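Local coordinates for hypothetical protein (Sus scrofa, PDB 3WOC) that binds heparin and, as a prostate-derived glycoprotein of boar sperm with a jacalin-like beta-prism fold, is linked to sperm capacitation, at residues Gly26-Phe30 with Trp48-Tyr52; Leu36-Ile40 with Tyr125-Ile130; Lys51-Pro55 with Phe122-Gly126. All blocks are in the same frame, centred on the assembly; numbering follows the deposited sequence.

Contact 1 (Gly26-Phe30 with Trp48-Tyr52)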
ATOM      1  N   GLY A  26      -9.948  -1.647  -4.340  1.00 38.69           N
ATOM      2  CA  GLY A  26      -9.123  -0.709  -5.087  1.00 38.29           C
ATOM      3  C   GLY A  26      -7.964  -0.174  -4.273  1.00 38.01           C
ATOM      4  O   GLY A  26      -7.937  -0.296  -3.046  1.00 37.85           O
ATOM      5  N   ILE A  27      -7.005   0.431  -4.968  1.00 37.86           N
ATOM      6  CA  ILE A  27      -5.801   0.955  -4.335  1.00 37.65           C
ATOM      7  C   ILE A  27      -5.367   2.252  -5.023  1.00 37.36           C
ATOM      8  O   ILE A  27      -5.322   2.331  -6.252  1.00 37.22           O
ATOM      9  CB  ILE A  27      -4.661  -0.110  -4.338  1.00 37.66           C
ATOM     10  CG1 ILE A  27      -3.823  -0.053  -3.048  1.00 37.92           C
ATOM     11  CG2 ILE A  27      -3.838  -0.039  -5.622  1.00 38.06           C
ATOM     12  CD1 ILE A  27      -2.831   1.104  -2.940  1.00 37.66           C
ATOM     13  N   ARG A  28      -5.066   3.265  -4.219  1.00 37.06           N
ATOM     14  CA  ARG A  28      -4.652   4.566  -4.727  1.00 36.82           C
ATOM     15  C   ARG A  28      -3.251   4.915  -4.230  1.00 36.68           C
ATOM     16  O   ARG A  28      -3.015   5.002  -3.024  1.00 36.58           O
ATOM     17  CB  ARG A  28      -5.658   5.641  -4.308  1.00 36.72           C
ATOM     18  CG  ARG A  28      -5.562   6.947  -5.078  1.00 36.52           C
ATOM     19  CD  ARG A  28      -6.653   7.912  -4.633  1.00 36.17           C
ATOM     20  NE  ARG A  28      -7.938   7.630  -5.268  1.00 35.31           N
ATOM     21  CZ  ARG A  28      -9.103   8.133  -4.871  1.00 35.27           C
ATOM     22  NH1 ARG A  28      -9.168   8.943  -3.820  1.00 34.82           N
ATOM     23  NH2 ARG A  28     -10.213   7.818  -5.525  1.00 34.98           N
ATOM     24  N   VAL A  29      -2.328   5.100  -5.168  1.00 36.43           N
ATOM     25  CA  VAL A  29      -0.951   5.462  -4.846  1.00 36.23           C
ATOM     26  C   VAL A  29      -0.618   6.844  -5.411  1.00 36.19           C
ATOM     27  O   VAL A  29      -0.831   7.109  -6.595  1.00 36.07           O
ATOM     28  CB  VAL A  29       0.056   4.401  -5.361  1.00 36.14           C
ATOM     29  CG1 VAL A  29       1.489   4.858  -5.150  1.00 36.01           C
ATOM     30  CG2 VAL A  29      -0.171   3.067  -4.668  1.00 36.13           C
ATOM     31  N   PHE A  30      -0.102   7.719  -4.551  1.00 36.11           N
ATOM     32  CA  PHE A  30       0.301   9.061  -4.955  1.00 36.03           C
ATOM     33  C   PHE A  30       1.809   9.130  -5.175  1.00 36.09           C
ATOM     34  O   PHE A  30       2.596   8.861  -4.264  1.00 36.11           O
ATOM     35  CB  PHE A  30      -0.147  10.088  -3.916  1.00 36.00           C
ATOM     36  CG  PHE A  30      -1.631  10.326  -3.898  1.00 36.03           C
ATOM     37  CD1 PHE A  30      -2.170  11.465  -4.490  1.00 36.47           C
ATOM     38  CD2 PHE A  30      -2.493   9.416  -3.289  1.00 36.23           C
ATOM     39  CE1 PHE A  30      -3.547  11.698  -4.474  1.00 36.51           C
ATOM     40  CE2 PHE A  30      -3.868   9.635  -3.268  1.00 36.10           C
ATOM     41  CZ  PHE A  30      -4.398  10.778  -3.860  1.00 36.35           C
ATOM     42  N   TRP A  48     -13.355   4.735   0.122  1.00 39.94           N
ATOM     43  CA  TRP A  48     -11.919   4.983   0.188  1.00 39.65           C
ATOM     44  C   TRP A  48     -11.519   5.333   1.614  1.00 39.51           C
ATOM     45  O   TRP A  48     -12.260   6.019   2.326  1.00 39.54           O
ATOM     46  CB  TRP A  48     -11.521   6.122  -0.753  1.00 39.58           C
ATOM     47  CG  TRP A  48     -11.453   5.730  -2.199  1.00 39.62           C
ATOM     48  CD1 TRP A  48     -12.375   6.004  -3.168  1.00 39.66           C
ATOM     49  CD2 TRP A  48     -10.401   4.998  -2.843  1.00 39.69           C
ATOM     50  NE1 TRP A  48     -11.967   5.486  -4.376  1.00 39.67           N
ATOM     51  CE2 TRP A  48     -10.759   4.862  -4.206  1.00 39.75           C
ATOM     52  CE3 TRP A  48      -9.192   4.439  -2.403  1.00 39.71           C
ATOM     53  CZ2 TRP A  48      -9.952   4.189  -5.133  1.00 39.64           C
ATOM     54  CZ3 TRP A  48      -8.390   3.768  -3.326  1.00 39.55           C
ATOM     55  CH2 TRP A  48      -8.774   3.655  -4.676  1.00 39.53           C
ATOM     56  N   SER A  49     -10.347   4.863   2.024  1.00 39.33           N
ATOM     57  CA  SER A  49      -9.831   5.116   3.368  1.00 39.22           C
ATOM     58  C   SER A  49      -9.297   6.542   3.523  1.00 39.15           C
ATOM     59  O   SER A  49      -9.321   7.337   2.584  1.00 39.04           O
ATOM     60  CB  SER A  49      -8.727   4.110   3.708  1.00 39.17           C
ATOM     61  OG  SER A  49      -7.571   4.328   2.915  1.00 39.14           O
ATOM     62  N   GLU A  50      -8.830   6.851   4.730  1.00 39.03           N
ATOM     63  CA  GLU A  50      -8.044   8.047   4.999  1.00 38.94           C
ATOM     64  C   GLU A  50      -6.742   8.000   4.187  1.00 38.77           C
ATOM     65  O   GLU A  50      -6.222   6.920   3.890  1.00 38.64           O
ATOM     66  CB  GLU A  50      -7.733   8.112   6.496  1.00 38.99           C
ATOM     67  CG  GLU A  50      -6.960   9.341   6.966  1.00 39.23           C
ATOM     68  CD  GLU A  50      -6.428   9.192   8.384  1.00 39.34           C
ATOM     69  OE1 GLU A  50      -5.382   9.807   8.693  1.00 39.74           O
ATOM     70  OE2 GLU A  50      -7.050   8.458   9.187  1.00 39.57           O
ATOM     71  N   LYS A  51      -6.234   9.175   3.817  1.00 38.61           N
ATOM     72  CA  LYS A  51      -4.951   9.290   3.130  1.00 38.35           C
ATOM     73  C   LYS A  51      -3.823   8.998   4.109  1.00 37.98           C
ATOM     74  O   LYS A  51      -3.746   9.606   5.179  1.00 38.10           O
ATOM     75  CB  LYS A  51      -4.777  10.697   2.558  1.00 38.46           C
ATOM     76  CG  LYS A  51      -3.523  10.887   1.707  1.00 38.96           C
ATOM     77  CD  LYS A  51      -3.842  10.901   0.218  1.00 39.44           C
ATOM     78  CE  LYS A  51      -4.483  12.221  -0.208  1.00 39.47           C
ATOM     79  NZ  LYS A  51      -3.609  13.396   0.068  1.00 39.48           N
ATOM     80  N   TYR A  52      -2.949   8.068   3.738  1.00 37.44           N
ATOM     81  CA  TYR A  52      -1.834   7.698   4.599  1.00 36.96           C
ATOM     82  C   TYR A  52      -0.478   8.021   3.988  1.00 36.59           C
ATOM     83  O   TYR A  52       0.032   7.280   3.150  1.00 36.45           O
ATOM     84  CB  TYR A  52      -1.929   6.227   5.019  1.00 36.91           C
ATOM     85  CG  TYR A  52      -3.132   5.942   5.894  1.00 36.68           C
ATOM     86  CD1 TYR A  52      -3.280   6.571   7.128  1.00 36.08           C
ATOM     87  CD2 TYR A  52      -4.123   5.051   5.484  1.00 36.30           C
ATOM     88  CE1 TYR A  52      -4.377   6.318   7.933  1.00 36.44           C
ATOM     89  CE2 TYR A  52      -5.228   4.794   6.284  1.00 36.22           C
ATOM     90  CZ  TYR A  52      -5.346   5.430   7.507  1.00 36.63           C
ATOM     91  OH  TYR A  52      -6.433   5.186   8.311  1.00 36.96           O
TER
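Two cation-pi pairs bridge these segments, ring and cation swapping sides between them. Arg28 extends through t chi1 and chi2, then bends at chi3 (m) to lay its guanidinium over the Trp48 indole: CZ lies 3.9 Å from the centroid of the five-membered ring, 15° off its normal. Its NH2 and Trp48 NE1, 3.1 Å apart, are both donors and not hydrogen-bonded; their closeness follows from the cation-pi geometry. A salt bridge to Glu61 meets the Arg28 charge. Trp48, chi1 m, reaches the backbone of strand 24-31, with CH2 3.7 Å from Ile27 N and 3.9 Å from Gly26 C. Lys51 curls through p chi3 and chi4, bringing NZ to 4.9 Å from the Phe30 ring centroid, over its face, while CD makes an off-centre CH-pi contact. These pairs link next-but-one strands on one face of a Greek-key sheet of the beta-prism: strand 37-44 lies between 24-31 and the outermost 47-53, and strand 58-63, bearing Glu61, flanks 24-31 on its other side.

Contact 2 (Leu36-Ile40 with Tyr125-Ile130). With SO4 (sulfate ion), chain G.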
ATOM      1  N   LEU A  36       8.889   8.819  -6.155  1.00 30.79           N
ATOM      2  CA  LEU A  36       8.720   8.086  -4.902  1.00 30.43           C
ATOM      3  C   LEU A  36       7.254   8.066  -4.483  1.00 30.31           C
ATOM      4  O   LEU A  36       6.477   8.945  -4.862  1.00 30.49           O
ATOM      5  CB  LEU A  36       9.620   8.648  -3.786  1.00 30.41           C
ATOM      6  CG  LEU A  36       9.450  10.067  -3.233  1.00 30.09           C
ATOM      7  CD1 LEU A  36       8.363  10.137  -2.171  1.00 29.86           C
ATOM      8  CD2 LEU A  36      10.763  10.554  -2.655  1.00 30.02           C
ATOM      9  N   ILE A  37       6.884   7.063  -3.695  1.00 30.09           N
ATOM     10  CA  ILE A  37       5.514   6.941  -3.215  1.00 29.91           C
ATOM     11  C   ILE A  37       5.317   7.810  -1.977  1.00 29.88           C
ATOM     12  O   ILE A  37       5.982   7.627  -0.965  1.00 29.85           O
ATOM     13  CB  ILE A  37       5.108   5.460  -2.988  1.00 29.78           C
ATOM     14  CG1 ILE A  37       5.087   4.727  -4.336  1.00 29.66           C
ATOM     15  CG2 ILE A  37       3.751   5.370  -2.280  1.00 29.35           C
ATOM     16  CD1 ILE A  37       4.980   3.221  -4.252  1.00 30.38           C
ATOM     17  N   LYS A  38       4.394   8.761  -2.088  1.00 30.13           N
ATOM     18  CA  LYS A  38       4.173   9.783  -1.071  1.00 30.23           C
ATOM     19  C   LYS A  38       3.121   9.376  -0.050  1.00 30.58           C
ATOM     20  O   LYS A  38       3.257   9.668   1.141  1.00 30.61           O
ATOM     21  CB  LYS A  38       3.772  11.105  -1.728  1.00 30.13           C
ATOM     22  CG  LYS A  38       4.823  11.682  -2.665  1.00 29.77           C
ATOM     23  CD  LYS A  38       4.423  13.058  -3.183  1.00 30.10           C
ATOM     24  CE  LYS A  38       4.388  14.115  -2.079  1.00 29.43           C
ATOM     25  NZ  LYS A  38       5.730  14.399  -1.511  1.00 28.96           N
ATOM     26  N   SER A  39       2.072   8.714  -0.529  1.00 30.96           N
ATOM     27  CA  SER A  39       0.968   8.267   0.310  1.00 31.44           C
ATOM     28  C   SER A  39       0.180   7.162  -0.387  1.00 31.88           C
ATOM     29  O   SER A  39       0.268   7.010  -1.609  1.00 31.85           O
ATOM     30  CB  SER A  39       0.040   9.436   0.648  1.00 31.28           C
ATOM     31  OG  SER A  39      -0.475  10.039  -0.523  1.00 31.89           O
ATOM     32  N   ILE A  40      -0.566   6.376   0.387  1.00 32.42           N
ATOM     33  CA  ILE A  40      -1.526   5.442  -0.203  1.00 32.94           C
ATOM     34  C   ILE A  40      -2.941   5.624   0.333  1.00 33.26           C
ATOM     35  O   ILE A  40      -3.163   6.274   1.358  1.00 33.43           O
ATOM     36  CB  ILE A  40      -1.105   3.931  -0.119  1.00 32.93           C
ATOM     37  CG1 ILE A  40      -1.324   3.348   1.289  1.00 33.40           C
ATOM     38  CG2 ILE A  40       0.305   3.701  -0.699  1.00 33.15           C
ATOM     39  CD1 ILE A  40      -0.101   3.313   2.170  1.00 33.86           C
ATOM     40  N   TYR A 125       9.025  13.191   2.480  1.00 25.61           N
ATOM     41  CA  TYR A 125       8.508  13.282   1.120  1.00 25.39           C
ATOM     42  C   TYR A 125       7.498  12.180   0.831  1.00 25.09           C
ATOM     43  O   TYR A 125       6.724  12.273  -0.121  1.00 25.14           O
ATOM     44  CB  TYR A 125       9.654  13.207   0.113  1.00 25.55           C
ATOM     45  CG  TYR A 125      10.690  14.295   0.272  1.00 25.79           C
ATOM     46  CD1 TYR A 125      12.044  13.979   0.375  1.00 26.04           C
ATOM     47  CD2 TYR A 125      10.320  15.643   0.319  1.00 25.66           C
ATOM     48  CE1 TYR A 125      13.003  14.975   0.511  1.00 25.91           C
ATOM     49  CE2 TYR A 125      11.269  16.641   0.460  1.00 26.00           C
ATOM     50  CZ  TYR A 125      12.608  16.301   0.557  1.00 26.02           C
ATOM     51  OH  TYR A 125      13.551  17.290   0.695  1.00 26.91           O
ATOM     52  N   GLY A 126       7.507  11.137   1.652  1.00 24.51           N
ATOM     53  CA  GLY A 126       6.610  10.022   1.436  1.00 23.81           C
ATOM     54  C   GLY A 126       6.769   8.917   2.441  1.00 23.26           C
ATOM     55  O   GLY A 126       7.233   9.140   3.558  1.00 23.40           O
ATOM     56  N   ILE A 127       6.365   7.720   2.026  1.00 22.72           N
ATOM     57  CA  ILE A 127       6.411   6.526   2.862  1.00 21.85           C
ATOM     58  C   ILE A 127       7.846   6.030   2.949  1.00 21.51           C
ATOM     59  O   ILE A 127       8.548   5.961   1.939  1.00 21.31           O
ATOM     60  CB  ILE A 127       5.469   5.429   2.293  1.00 21.90           C
ATOM     61  CG1 ILE A 127       4.007   5.800   2.564  1.00 21.63           C
ATOM     62  CG2 ILE A 127       5.799   4.039   2.860  1.00 21.20           C
ATOM     63  CD1 ILE A 127       3.022   5.153   1.611  1.00 22.13           C
ATOM     64  N   THR A 128       8.265   5.686   4.164  1.00 21.06           N
ATOM     65  CA  THR A 128       9.631   5.240   4.435  1.00 20.77           C
ATOM     66  C   THR A 128       9.691   3.771   4.836  1.00 20.57           C
ATOM     67  O   THR A 128      10.756   3.154   4.798  1.00 20.54           O
ATOM     68  CB  THR A 128      10.289   6.092   5.543  1.00 20.69           C
ATOM     69  OG1 THR A 128       9.380   6.236   6.640  1.00 20.36           O
ATOM     70  CG2 THR A 128      10.642   7.465   5.018  1.00 20.45           C
ATOM     71  N   GLY A 129       8.545   3.227   5.231  1.00 20.57           N
ATOM     72  CA  GLY A 129       8.420   1.816   5.592  1.00 20.20           C
ATOM     73  C   GLY A 129       7.011   1.318   5.328  1.00 20.12           C
ATOM     74  O   GLY A 129       6.032   2.029   5.572  1.00 19.82           O
ATOM     75  N   ILE A 130       6.901   0.092   4.829  1.00 20.15           N
ATOM     76  CA  ILE A 130       5.589  -0.463   4.501  1.00 20.07           C
ATOM     77  C   ILE A 130       5.461  -1.941   4.873  1.00 20.16           C
ATOM     78  O   ILE A 130       6.404  -2.723   4.721  1.00 20.12           O
ATOM     79  CB  ILE A 130       5.195  -0.195   3.009  1.00 20.00           C
ATOM     80  CG1 ILE A 130       3.684  -0.415   2.797  1.00 20.08           C
ATOM     81  CG2 ILE A 130       6.064  -1.016   2.045  1.00 20.03           C
ATOM     82  CD1 ILE A 130       3.098   0.271   1.570  1.00 19.77           C
TER
HETATM   83  S   SO4 G 201       8.223  14.419  -4.476  1.00 47.47           S
HETATM   84  O1  SO4 G 201       9.324  14.988  -3.700  1.00 48.11           O
HETATM   85  O2  SO4 G 201       8.082  13.007  -4.145  1.00 47.83           O
HETATM   86  O3  SO4 G 201       8.503  14.540  -5.901  1.00 47.44           O
HETATM   87  O4  SO4 G 201       6.985  15.124  -4.158  1.00 47.71           O
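Gly126 is pressed into a backbone hollow where a side chain would not fit: its CA is 3.5 Å from Lys38 CA, and a CB would collide with Ile37 O, Leu36 CD1 and Lys38 CA. Its CA-H also approaches Ile37 O and Lys38 O, each 3.4 Å from Gly126 CA. One residue on, Ile127 N donates to Ile37 O (3.0 Å). The main protrusion is Ile127, whose CD1 fits among Ile37 CG2 (4.0 Å), Ser39 CA (4.0 Å) and Ile40 CD1 (3.7 Å). At the other end Leu36 rests on Tyr125, CD1 3.4 Å from Tyr125 O, and the Lys38 side chain curls back so that NZ donates to Tyr125 O (2.7 Å) and to O4 of a sulfate (3.0 Å), probably from the crystallisation liquor. A classic beta bulge at Thr128 and Gly129, opposite Gln121, accompanies the corner in the chain. The contact thus joins two sheets of the beta-prism, through strands 37-44 and 127-135, with Leu81 of strand 81-88 in the third sheet packed against Ile37, Ile127 and Ile130.

Contact 3 (Lys51-Pro55 with Phe122-Gly126)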
ATOM      1  N   LYS A  51      -6.234   9.175   3.817  1.00 38.61           N
ATOM      2  CA  LYS A  51      -4.951   9.290   3.130  1.00 38.35           C
ATOM      3  C   LYS A  51      -3.823   8.998   4.109  1.00 37.98           C
ATOM      4  O   LYS A  51      -3.746   9.606   5.179  1.00 38.10           O
ATOM      5  CB  LYS A  51      -4.777  10.697   2.558  1.00 38.46           C
ATOM      6  CG  LYS A  51      -3.523  10.887   1.707  1.00 38.96           C
ATOM      7  CD  LYS A  51      -3.842  10.901   0.218  1.00 39.44           C
ATOM      8  CE  LYS A  51      -4.483  12.221  -0.208  1.00 39.47           C
ATOM      9  NZ  LYS A  51      -3.609  13.396   0.068  1.00 39.48           N
ATOM     10  N   TYR A  52      -2.949   8.068   3.738  1.00 37.44           N
ATOM     11  CA  TYR A  52      -1.834   7.698   4.599  1.00 36.96           C
ATOM     12  C   TYR A  52      -0.478   8.021   3.988  1.00 36.59           C
ATOM     13  O   TYR A  52       0.032   7.280   3.150  1.00 36.45           O
ATOM     14  CB  TYR A  52      -1.929   6.227   5.019  1.00 36.91           C
ATOM     15  CG  TYR A  52      -3.132   5.942   5.894  1.00 36.68           C
ATOM     16  CD1 TYR A  52      -3.280   6.571   7.128  1.00 36.08           C
ATOM     17  CD2 TYR A  52      -4.123   5.051   5.484  1.00 36.30           C
ATOM     18  CE1 TYR A  52      -4.377   6.318   7.933  1.00 36.44           C
ATOM     19  CE2 TYR A  52      -5.228   4.794   6.284  1.00 36.22           C
ATOM     20  CZ  TYR A  52      -5.346   5.430   7.507  1.00 36.63           C
ATOM     21  OH  TYR A  52      -6.433   5.186   8.311  1.00 36.96           O
ATOM     22  N   GLY A  53       0.089   9.141   4.423  1.00 36.37           N
ATOM     23  CA  GLY A  53       1.415   9.571   4.002  1.00 36.12           C
ATOM     24  C   GLY A  53       1.504  11.078   3.910  1.00 36.04           C
ATOM     25  O   GLY A  53       0.786  11.795   4.609  1.00 35.78           O
ATOM     26  N   ILE A  54       2.390  11.552   3.037  1.00 36.12           N
ATOM     27  CA  ILE A  54       2.621  12.983   2.841  1.00 36.22           C
ATOM     28  C   ILE A  54       1.804  13.498   1.651  1.00 36.40           C
ATOM     29  O   ILE A  54       1.860  12.910   0.569  1.00 36.36           O
ATOM     30  CB  ILE A  54       4.142  13.304   2.669  1.00 36.20           C
ATOM     31  CG1 ILE A  54       4.871  13.212   4.012  1.00 36.12           C
ATOM     32  CG2 ILE A  54       4.374  14.696   2.075  1.00 35.77           C
ATOM     33  CD1 ILE A  54       5.361  11.834   4.351  1.00 36.24           C
ATOM     34  N   PRO A  55       1.041  14.596   1.856  1.00 36.53           N
ATOM     35  CA  PRO A  55       0.242  15.240   0.810  1.00 36.65           C
ATOM     36  C   PRO A  55       1.073  15.620  -0.409  1.00 36.78           C
ATOM     37  O   PRO A  55       2.252  15.952  -0.275  1.00 36.74           O
ATOM     38  CB  PRO A  55      -0.270  16.512   1.494  1.00 36.72           C
ATOM     39  CG  PRO A  55      -0.278  16.187   2.937  1.00 36.75           C
ATOM     40  CD  PRO A  55       0.907  15.295   3.150  1.00 36.57           C
ATOM     41  N   PHE A 122       5.787   6.915   7.608  1.00 25.06           N
ATOM     42  CA  PHE A 122       6.012   8.007   6.655  1.00 25.42           C
ATOM     43  C   PHE A 122       6.653   9.212   7.333  1.00 25.79           C
ATOM     44  O   PHE A 122       6.491   9.410   8.540  1.00 26.03           O
ATOM     45  CB  PHE A 122       4.724   8.394   5.916  1.00 25.05           C
ATOM     46  CG  PHE A 122       3.646   8.966   6.795  1.00 24.66           C
ATOM     47  CD1 PHE A 122       3.621  10.323   7.101  1.00 24.36           C
ATOM     48  CD2 PHE A 122       2.629   8.153   7.286  1.00 24.50           C
ATOM     49  CE1 PHE A 122       2.617  10.857   7.900  1.00 23.27           C
ATOM     50  CE2 PHE A 122       1.627   8.677   8.080  1.00 23.91           C
ATOM     51  CZ  PHE A 122       1.621  10.033   8.384  1.00 24.25           C
ATOM     52  N   TRP A 123       7.380  10.018   6.567  1.00 26.15           N
ATOM     53  CA  TRP A 123       8.148  11.101   7.178  1.00 26.46           C
ATOM     54  C   TRP A 123       8.173  12.417   6.386  1.00 26.66           C
ATOM     55  O   TRP A 123       7.394  13.332   6.679  1.00 27.44           O
ATOM     56  CB  TRP A 123       9.556  10.601   7.555  1.00 26.49           C
ATOM     57  CG  TRP A 123      10.516  11.660   7.993  1.00 26.58           C
ATOM     58  CD1 TRP A 123      10.344  12.563   9.007  1.00 26.59           C
ATOM     59  CD2 TRP A 123      11.814  11.916   7.441  1.00 26.54           C
ATOM     60  NE1 TRP A 123      11.451  13.372   9.111  1.00 26.68           N
ATOM     61  CE2 TRP A 123      12.369  12.998   8.164  1.00 26.54           C
ATOM     62  CE3 TRP A 123      12.560  11.342   6.403  1.00 26.22           C
ATOM     63  CZ2 TRP A 123      13.636  13.519   7.881  1.00 26.73           C
ATOM     64  CZ3 TRP A 123      13.821  11.860   6.120  1.00 26.58           C
ATOM     65  CH2 TRP A 123      14.345  12.939   6.857  1.00 26.60           C
ATOM     66  N   LEU A 124       9.047  12.526   5.393  1.00 26.33           N
ATOM     67  CA  LEU A 124       9.326  13.833   4.797  1.00 26.23           C
ATOM     68  C   LEU A 124       8.645  14.025   3.442  1.00 25.92           C
ATOM     69  O   LEU A 124       7.792  14.900   3.282  1.00 25.98           O
ATOM     70  CB  LEU A 124      10.843  14.041   4.691  1.00 26.09           C
ATOM     71  CG  LEU A 124      11.460  15.260   4.008  1.00 26.10           C
ATOM     72  CD1 LEU A 124      11.159  16.562   4.742  1.00 26.20           C
ATOM     73  CD2 LEU A 124      12.955  15.027   3.932  1.00 26.36           C
ATOM     74  N   TYR A 125       9.025  13.191   2.480  1.00 25.61           N
ATOM     75  CA  TYR A 125       8.508  13.282   1.120  1.00 25.39           C
ATOM     76  C   TYR A 125       7.498  12.180   0.831  1.00 25.09           C
ATOM     77  O   TYR A 125       6.724  12.273  -0.121  1.00 25.14           O
ATOM     78  CB  TYR A 125       9.654  13.207   0.113  1.00 25.55           C
ATOM     79  CG  TYR A 125      10.690  14.295   0.272  1.00 25.79           C
ATOM     80  CD1 TYR A 125      12.044  13.979   0.375  1.00 26.04           C
ATOM     81  CD2 TYR A 125      10.320  15.643   0.319  1.00 25.66           C
ATOM     82  CE1 TYR A 125      13.003  14.975   0.511  1.00 25.91           C
ATOM     83  CE2 TYR A 125      11.269  16.641   0.460  1.00 26.00           C
ATOM     84  CZ  TYR A 125      12.608  16.301   0.557  1.00 26.02           C
ATOM     85  OH  TYR A 125      13.551  17.290   0.695  1.00 26.91           O
ATOM     86  N   GLY A 126       7.507  11.137   1.652  1.00 24.51           N
ATOM     87  CA  GLY A 126       6.610  10.022   1.436  1.00 23.81           C
ATOM     88  C   GLY A 126       6.769   8.917   2.441  1.00 23.26           C
ATOM     89  O   GLY A 126       7.233   9.140   3.558  1.00 23.40           O
TER
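No hydrogen bond joins Lys51-Pro55 to Phe122-Gly126; carbon atoms meeting a ring and a curved run of carbonyls make the contact. The first kind of interaction is CH-pi. Gly53 CA itself lies against the face of the Phe122 ring, 3.8 Å from its centroid and 18° off the normal; at the Gly53 phi/psi of 146°/-152° a CB would be jammed against the carbonyl of Tyr52. The second is apolar: Ile54 CD1 approaches Phe122 CD1 at 3.6 Å, so the same ring meets both residues. The third is van der Waals packing of Ile54 against the loop backbone. Its CD1 is 3.4 Å from Trp123 O and also 3.4 Å from Gly126 O, CG1 is 3.5 Å from Leu124 O, and CB is 3.9 Å from Tyr125 O. The loop bends round this side chain and is closed by its own backbone hydrogen bond, Trp123 N to Gly126 O (3.1 Å), while Tyr125 O accepts from Lys38 NZ; neither bond is made to Lys51-Pro55. The CA-to-CB bonds of Trp123, Leu124 and Tyr125 point away from the strand segment, and Trp123 and Leu124 pack on Phe80. In jacalin-related lectins the loop between the last two strands commonly contributes to the sugar site, so this one may lie near a ligand-binding surface. With no hydrogen bond between the segments, the chemistry implies a fit that rests on shape and on the nonpolar surfaces of Ile54, Gly53 CA and the Phe122 ring.

Contacts 2 and 3 lie close together, their centres about 5 Å apart, whereas the centre of contact 1 is about 12 Å from each. Along the chain come 26-30, 36-40, the overlapping 48-52 and 51-55, then the overlapping 122-126 and 125-130; the segments of contacts 1 and 2 alternate. Strand 37-44, used by contact 2, runs between the two strands of contact 1 and pairs with both. Contacts 1 and 3 share strand 47-53. Contact 1 therefore ties together side chains within one sheet, while contacts 2 and 3 join that sheet to the loop after strand 114-122 and to the start of strand 127-135, in a second sheet of the prism.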